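Local atomic coordinates of glycoside hydrolase family protein (PDB entry 6Q2F), a protein that probably hydrolyses terminal alpha-L-rhamnose residues from rhamnosylated compounds, as an alpha-L-rhamnosidase of the glycoside hydrolases. Residues 994-999 and 1020-1025; 1012-1017 and 1027-1032; 1098-1103 and 1128-1133. All coordinates share one frame; numbering follows the deposited sequence.

In the fold
All three contacts lie close together in the galactose-binding-like beta sandwich formed by the last part of the chain. The centres of contacts 1 and 2 are about 7 Å apart; that of contact 3 lies about 10 Å from contact 1 and about 9 Å from contact 2. Contacts 1 and 2 interlock along the chain and lie on neighbouring strands of one sheet, 992-996 and 1028-1037 respectively, paired where T1030 N lies 2.7 Å from A995 O. Contact 3 joins contact 2 where S1130 N lies 2.9 Å from D1015 OD1. None of the residues binding sodium (D503, S504, E583, E586, E644) belongs to a contact; R1128 forms a salt bridge with D659 on helix 657-670.

Contact 1 of 3, residues 994-999 and 1020-1025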
# COMPACT_ATOMS: atom_id res chain seq x y z
N VAL A 994 11.56 45.14 -5.64
CA VAL A 994 11.18 43.80 -6.05
C VAL A 994 11.53 43.61 -7.52
O VAL A 994 11.09 44.40 -8.36
CB VAL A 994 9.68 43.54 -5.84
CG1 VAL A 994 9.38 42.06 -6.02
CG2 VAL A 994 9.25 44.01 -4.46
N ALA A 995 12.28 42.56 -7.82
CA ALA A 995 12.60 42.21 -9.20
C ALA A 995 11.99 40.86 -9.50
O ALA A 995 12.08 39.94 -8.68
CB ALA A 995 14.12 42.20 -9.45
N PHE A 996 11.38 40.73 -10.67
CA PHE A 996 10.64 39.54 -11.03
C PHE A 996 11.39 38.72 -12.07
O PHE A 996 11.92 39.25 -13.04
CB PHE A 996 9.25 39.89 -11.54
CG PHE A 996 8.35 40.45 -10.49
CD1 PHE A 996 7.65 39.61 -9.65
CD2 PHE A 996 8.20 41.82 -10.34
CE1 PHE A 996 6.80 40.11 -8.68
CE2 PHE A 996 7.35 42.34 -9.35
CZ PHE A 996 6.65 41.48 -8.53
N GLN A 997 11.44 37.41 -11.83
CA GLN A 997 11.93 36.45 -12.81
C GLN A 997 11.37 36.75 -14.20
O GLN A 997 10.17 36.94 -14.38
CB GLN A 997 11.54 35.04 -12.39
CG GLN A 997 12.19 34.00 -13.21
CD GLN A 997 12.05 32.60 -12.57
OE1 GLN A 997 11.22 32.38 -11.69
NE2 GLN A 997 12.87 31.67 -13.03
N ALA A 998 12.27 36.76 -15.18
CA ALA A 998 11.91 37.17 -16.53
C ALA A 998 11.04 36.12 -17.20
O ALA A 998 11.02 34.94 -16.82
CB ALA A 998 13.17 37.43 -17.37
N ASP A 999 10.28 36.57 -18.20
CA ASP A 999 9.42 35.70 -19.02
C ASP A 999 8.38 34.99 -18.16
O ASP A 999 8.07 33.82 -18.37
CB ASP A 999 10.27 34.72 -19.82
CG ASP A 999 11.21 35.43 -20.77
OD1 ASP A 999 10.73 36.34 -21.49
OD2 ASP A 999 12.43 35.14 -20.76
N PRO A 1020 -1.97 43.17 -13.08
CA PRO A 1020 -2.19 41.73 -13.32
C PRO A 1020 -0.91 40.93 -13.50
O PRO A 1020 -0.88 39.75 -13.15
CB PRO A 1020 -3.06 41.71 -14.59
CG PRO A 1020 -2.94 43.09 -15.19
CD PRO A 1020 -2.70 44.02 -14.04
N GLY A 1021 0.15 41.53 -14.06
CA GLY A 1021 1.41 40.81 -14.19
C GLY A 1021 2.07 40.52 -12.86
O GLY A 1021 2.81 39.53 -12.74
N VAL A 1022 1.82 41.36 -11.85
CA VAL A 1022 2.28 41.07 -10.49
C VAL A 1022 1.29 40.16 -9.77
O VAL A 1022 1.68 39.18 -9.13
CB VAL A 1022 2.50 42.39 -9.71
CG1 VAL A 1022 2.79 42.11 -8.25
CG2 VAL A 1022 3.64 43.20 -10.33
N LYS A 1023 -0.01 40.46 -9.90
CA LYS A 1023 -1.06 39.69 -9.24
C LYS A 1023 -0.92 38.20 -9.52
O LYS A 1023 -1.02 37.36 -8.62
CB LYS A 1023 -2.42 40.21 -9.70
CG LYS A 1023 -3.65 39.45 -9.23
CD LYS A 1023 -4.92 40.17 -9.70
CE LYS A 1023 -6.19 39.43 -9.28
NZ LYS A 1023 -6.27 39.25 -7.81
N TYR A 1024 -0.71 37.85 -10.79
CA TYR A 1024 -0.72 36.46 -11.22
C TYR A 1024 0.68 35.89 -11.36
O TYR A 1024 0.85 34.84 -11.98
CB TYR A 1024 -1.48 36.35 -12.54
CG TYR A 1024 -2.94 36.73 -12.43
CD1 TYR A 1024 -3.81 36.00 -11.63
CD2 TYR A 1024 -3.46 37.81 -13.15
CE1 TYR A 1024 -5.15 36.34 -11.53
CE2 TYR A 1024 -4.81 38.15 -13.05
CZ TYR A 1024 -5.65 37.41 -12.25
OH TYR A 1024 -6.98 37.73 -12.14
N PHE A 1025 1.68 36.53 -10.78
CA PHE A 1025 3.05 36.08 -10.95
C PHE A 1025 3.27 34.73 -10.27
O PHE A 1025 2.87 34.51 -9.13
CB PHE A 1025 4.03 37.11 -10.40
CG PHE A 1025 5.46 36.63 -10.38
CD1 PHE A 1025 6.20 36.59 -11.56
CD2 PHE A 1025 6.05 36.23 -9.20
CE1 PHE A 1025 7.52 36.17 -11.54
CE2 PHE A 1025 7.37 35.80 -9.18
CZ PHE A 1025 8.10 35.76 -10.35
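F996 drives an edge of its ring into the face of F1025, a T-shaped pair with centroids 4.9 Å apart and planes at 70°. The leading atom is F996 CD1, which stands over the centre of the F1025 ring and lies 3.8 Å from F1025 CG; F996 CE1 follows at 4.0 Å from F1025 CD2. F1025 can lay its face across the approaching edge because its CG is anti to the backbone N (chi1 172°), which swings the ring back toward the strand. The far end of F996 meets V1022, whose two methyls come obliquely at CZ from one side of the ring plane: CG1 and CG2 are each 3.9 Å from F996 CZ, and the two side chains cross at about a right angle. In the galactose-binding-like beta sandwich this packs the short helix 1020-1023, with the turn after it, against the end of strand 992-996. One face of F996 is meanwhile backed by V994 CG1 from its own strand. Beyond the ring pair, Q997 lines the outer rim of F1025, its CB 4.1 Å from F1025 CZ and its carbonyl O near the ring plane, 4.0 Å from F1025 CE1. The Q997 amide reaches past the ring, and OE1 accepts a hydrogen bond from I1028 N.

Contact 2 of 3, residues 1012-1017 and 1027-1032; sequences EPLDKS and GIATYS
L1014 and Y1031 meet in a small, buried, mostly apolar contact between the loop 1012-1017 and strand 1028-1037 of the galactose-binding-like beta sandwich, with one water adding a polar link. The loop follows strand 1005-1008 and carries a single 3-10 turn at 1014-1016, defined by the bonds K1016 N to P1013 O and S1017 N to L1014 O. From this turn L1014 points at the sheet, and Y1031 comes from the opposite direction, so the branched end of the leucine meets the hydroxyl end of the tyrosine. The oxygen faces the whole fork: Y1031 OH is 3.4 Å from L1014 CD1 and 3.5 Å from both CG and CD2. Two residues back along the strand, on the same side of it, A1029 adds its methyl, with CB 4.3 Å from L1014 CD1. With CG anti to its carbonyl carbon (chi1 -58°), L1014 extends toward the sheet and also reaches F996 and V1022 of contact 1. D1015 OD1 ties the turn to S1130 N, from which it accepts, while within the turn D1015 OD2 forms a salt bridge with K1016 NZ, 3.3 Å away, whose hydrogen bond is weak. The buried tyrosine oxygen, although pressed against apolar carbons, has two polar partners: it accepts from L1132 N and donates to water 1 at a distance of 2.7 Å from Y1031 OH. Water 1 in turn donates to the loop backbone, at an unusually short 2.5 Å from E1012 O, a length to be taken with reserve.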
# COMPACT_ATOMS: atom_id res chain seq x y z
N GLU A 1012 3.29 44.01 0.53
CA GLU A 1012 1.90 43.66 0.27
C GLU A 1012 1.84 42.29 -0.39
O GLU A 1012 2.76 41.91 -1.13
CB GLU A 1012 1.21 44.69 -0.64
CG GLU A 1012 1.12 46.11 -0.07
CD GLU A 1012 0.03 46.24 0.99
OE1 GLU A 1012 0.12 47.17 1.83
OE2 GLU A 1012 -0.91 45.42 0.98
N PRO A 1013 0.77 41.52 -0.15
CA PRO A 1013 0.61 40.26 -0.89
C PRO A 1013 0.49 40.57 -2.37
O PRO A 1013 -0.38 41.33 -2.80
CB PRO A 1013 -0.69 39.67 -0.32
CG PRO A 1013 -0.99 40.46 0.92
CD PRO A 1013 -0.37 41.81 0.72
N LEU A 1014 1.40 39.98 -3.17
CA LEU A 1014 1.43 40.26 -4.60
C LEU A 1014 0.12 39.89 -5.27
O LEU A 1014 -0.31 40.57 -6.21
CB LEU A 1014 2.59 39.52 -5.27
CG LEU A 1014 3.97 39.85 -4.70
CD1 LEU A 1014 5.08 39.15 -5.47
CD2 LEU A 1014 4.18 41.36 -4.69
N ASP A 1015 -0.56 38.85 -4.79
CA ASP A 1015 -1.83 38.45 -5.38
C ASP A 1015 -2.94 39.48 -5.20
O ASP A 1015 -3.99 39.33 -5.82
CB ASP A 1015 -2.27 37.11 -4.79
CG ASP A 1015 -2.37 37.16 -3.29
OD1 ASP A 1015 -1.31 37.19 -2.64
OD2 ASP A 1015 -3.50 37.17 -2.77
N LYS A 1016 -2.74 40.50 -4.37
CA LYS A 1016 -3.69 41.59 -4.26
C LYS A 1016 -3.28 42.80 -5.09
O LYS A 1016 -3.90 43.86 -4.98
CB LYS A 1016 -3.87 41.99 -2.79
CG LYS A 1016 -4.44 40.88 -1.90
CD LYS A 1016 -5.87 40.51 -2.32
CE LYS A 1016 -6.53 39.53 -1.34
NZ LYS A 1016 -6.55 38.14 -1.85
N SER A 1017 -2.28 42.66 -5.95
CA SER A 1017 -1.78 43.80 -6.70
C SER A 1017 -2.79 44.27 -7.74
O SER A 1017 -3.54 43.48 -8.32
CB SER A 1017 -0.46 43.46 -7.38
OG SER A 1017 -0.05 44.50 -8.27
N GLY A 1027 6.74 32.29 -9.84
CA GLY A 1027 8.17 32.23 -10.08
C GLY A 1027 8.92 32.75 -8.87
O GLY A 1027 8.46 32.63 -7.73
N ILE A 1028 10.09 33.34 -9.13
CA ILE A 1028 10.95 33.86 -8.07
C ILE A 1028 10.92 35.38 -8.13
O ILE A 1028 11.35 35.98 -9.13
CB ILE A 1028 12.38 33.32 -8.19
CG1 ILE A 1028 12.39 31.79 -8.18
CG2 ILE A 1028 13.23 33.84 -7.05
CD1 ILE A 1028 13.78 31.19 -8.30
N ALA A 1029 10.42 36.00 -7.07
CA ALA A 1029 10.49 37.45 -6.91
C ALA A 1029 11.61 37.78 -5.93
O ALA A 1029 11.67 37.20 -4.83
CB ALA A 1029 9.16 38.01 -6.41
N THR A 1030 12.50 38.69 -6.32
CA THR A 1030 13.68 39.03 -5.53
C THR A 1030 13.45 40.37 -4.83
O THR A 1030 13.38 41.42 -5.49
CB THR A 1030 14.92 39.07 -6.41
OG1 THR A 1030 15.16 37.76 -6.95
CG2 THR A 1030 16.14 39.50 -5.60
N TYR A 1031 13.33 40.33 -3.51
CA TYR A 1031 13.13 41.53 -2.71
C TYR A 1031 14.47 42.06 -2.21
O TYR A 1031 15.33 41.29 -1.78
CB TYR A 1031 12.21 41.26 -1.53
CG TYR A 1031 10.76 41.00 -1.86
CD1 TYR A 1031 10.35 39.79 -2.44
CD2 TYR A 1031 9.77 41.92 -1.52
CE1 TYR A 1031 9.01 39.54 -2.72
CE2 TYR A 1031 8.43 41.67 -1.79
CZ TYR A 1031 8.06 40.48 -2.39
OH TYR A 1031 6.73 40.22 -2.65
N SER A 1032 14.61 43.38 -2.23
CA SER A 1032 15.88 44.06 -2.07
C SER A 1032 15.68 45.25 -1.15
O SER A 1032 14.67 45.96 -1.26
CB SER A 1032 16.42 44.55 -3.42
OG SER A 1032 17.64 45.26 -3.27
O HOH W 1 5.20 41.73 -1.00

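Contact 3 of 3, residues 1098-1103 and 1128-1133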
# COMPACT_ATOMS: atom_id res chain seq x y z
N TRP A 1098 2.91 27.59 -9.24
CA TRP A 1098 2.37 27.96 -10.54
C TRP A 1098 0.90 28.33 -10.51
O TRP A 1098 0.37 28.73 -11.55
CB TRP A 1098 2.52 26.81 -11.54
CG TRP A 1098 3.83 26.78 -12.22
CD1 TRP A 1098 4.83 25.84 -12.05
CD2 TRP A 1098 4.32 27.72 -13.17
NE1 TRP A 1098 5.90 26.16 -12.86
CE2 TRP A 1098 5.61 27.30 -13.56
CE3 TRP A 1098 3.77 28.88 -13.76
CZ2 TRP A 1098 6.37 28.01 -14.50
CZ3 TRP A 1098 4.54 29.58 -14.69
CH2 TRP A 1098 5.82 29.14 -15.05
N VAL A 1099 0.23 28.21 -9.36
CA VAL A 1099 -1.23 28.29 -9.32
C VAL A 1099 -1.71 29.63 -9.88
O VAL A 1099 -2.65 29.70 -10.69
CB VAL A 1099 -1.74 28.06 -7.89
CG1 VAL A 1099 -3.22 28.41 -7.76
CG2 VAL A 1099 -1.49 26.62 -7.47
N ASN A 1100 -1.07 30.73 -9.45
CA ASN A 1100 -1.60 32.05 -9.74
C ASN A 1100 -1.43 32.40 -11.21
O ASN A 1100 -2.32 32.99 -11.82
CB ASN A 1100 -0.92 33.10 -8.84
CG ASN A 1100 -1.39 33.04 -7.39
OD1 ASN A 1100 -2.25 32.24 -7.03
ND2 ASN A 1100 -0.82 33.91 -6.55
N ARG A 1101 -0.28 32.06 -11.80
CA ARG A 1101 -0.08 32.30 -13.23
C ARG A 1101 -0.98 31.41 -14.08
O ARG A 1101 -1.33 31.78 -15.20
CB ARG A 1101 1.39 32.06 -13.61
CG ARG A 1101 1.74 32.52 -15.01
CD ARG A 1101 1.46 34.03 -15.16
NE ARG A 1101 0.22 34.32 -15.87
CZ ARG A 1101 -0.17 35.54 -16.23
NH1 ARG A 1101 0.58 36.59 -15.96
NH2 ARG A 1101 -1.32 35.70 -16.88
N LEU A 1102 -1.32 30.22 -13.57
CA LEU A 1102 -2.30 29.38 -14.25
C LEU A 1102 -3.67 30.04 -14.22
O LEU A 1102 -4.35 30.13 -15.25
CB LEU A 1102 -2.36 28.00 -13.59
CG LEU A 1102 -1.20 27.03 -13.81
CD1 LEU A 1102 -1.30 25.87 -12.84
CD2 LEU A 1102 -1.23 26.51 -15.26
N ILE A 1103 -4.10 30.51 -13.05
CA ILE A 1103 -5.34 31.26 -12.97
C ILE A 1103 -5.28 32.50 -13.84
O ILE A 1103 -6.21 32.80 -14.60
CB ILE A 1103 -5.66 31.60 -11.51
CG1 ILE A 1103 -5.86 30.30 -10.73
CG2 ILE A 1103 -6.88 32.52 -11.45
CD1 ILE A 1103 -5.86 30.48 -9.23
N ARG A 1128 -3.49 32.04 -4.48
CA ARG A 1128 -2.78 31.74 -3.25
C ARG A 1128 -2.01 32.98 -2.79
O ARG A 1128 -1.52 33.75 -3.62
CB ARG A 1128 -1.80 30.58 -3.45
CG ARG A 1128 -2.47 29.21 -3.60
CD ARG A 1128 -1.49 28.12 -4.00
NE ARG A 1128 -0.35 28.06 -3.10
CZ ARG A 1128 -0.04 27.02 -2.32
NH1 ARG A 1128 -0.80 25.92 -2.31
NH2 ARG A 1128 1.04 27.08 -1.55
N PRO A 1129 -1.88 33.22 -1.49
CA PRO A 1129 -1.05 34.35 -1.04
C PRO A 1129 0.34 34.22 -1.64
O PRO A 1129 0.91 33.13 -1.69
CB PRO A 1129 -1.04 34.21 0.48
CG PRO A 1129 -2.23 33.32 0.80
CD PRO A 1129 -2.31 32.38 -0.36
N SER A 1130 0.88 35.35 -2.12
CA SER A 1130 2.10 35.33 -2.90
C SER A 1130 3.09 36.39 -2.41
O SER A 1130 2.70 37.50 -2.02
CB SER A 1130 1.78 35.58 -4.38
OG SER A 1130 2.95 35.42 -5.16
N GLY A 1131 4.38 36.04 -2.43
CA GLY A 1131 5.46 36.97 -2.17
C GLY A 1131 5.83 37.07 -0.71
O GLY A 1131 5.50 36.23 0.14
N LEU A 1132 6.57 38.14 -0.41
CA LEU A 1132 7.03 38.45 0.94
C LEU A 1132 5.96 39.31 1.60
O LEU A 1132 5.89 40.51 1.38
CB LEU A 1132 8.37 39.18 0.91
CG LEU A 1132 9.00 39.54 2.27
CD1 LEU A 1132 9.13 38.30 3.17
CD2 LEU A 1132 10.36 40.18 2.10
N ILE A 1133 5.11 38.68 2.41
CA ILE A 1133 3.99 39.41 3.00
C ILE A 1133 4.39 40.08 4.32
O ILE A 1133 3.89 41.15 4.65
CB ILE A 1133 2.81 38.45 3.17
CG1 ILE A 1133 2.30 37.99 1.80
CG2 ILE A 1133 1.69 39.08 3.99
CD1 ILE A 1133 1.38 36.78 1.86
O HOH W 2 1.18 35.84 -7.70
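N1100 and R1128 are joined by a pair of hydrogen bonds in which one side-chain amide reads both the backbone N-H and the backbone C=O of a single residue. R1128 N donates to N1100 OD1 over 2.8 Å with an N-H...O angle of 160°, and N1100 ND2 returns a bond to R1128 O over 3.0 Å that is nearly straight at 174°. In each bond the donor lies in the carbonyl plane of its acceptor, on a lone pair, and R1128 O also lies close to the amide plane of N1100; the two bonds together therefore oppose rotation of the amide. Water adds a third polar link: water 2 accepts from N1100 ND2 at 3.0 Å and from S1130 OG at 3.1 Å. Both hydrogens of the amide nitrogen are thus engaged, one by a carbonyl and one by the water. A leucine here would probably leave the N-H and C=O of R1128 without their partners and let this part of the 1128-1130 chain drift from the helix.

The remaining packing is slighter. V1099 lays its CG2 methyl 3.8 Å from R1128 CD, crossing the arginine chain at about a right angle, and S1130 CB lies 3.8 Å from N1100 ND2. The R1128 chain bends about its CG-CD bond (chi3 54°), and its guanidinium NH2 forms salt bridges with D659 and D1056.

Within the galactose-binding-like beta sandwich, the contact fastens the first turn of helix 1099-1105, just beyond strand 1086-1095 of the six-stranded sheet, to the lead-in of strand 1131-1140 in the four-stranded sheet, while D659 carries the connection on to helix 657-670.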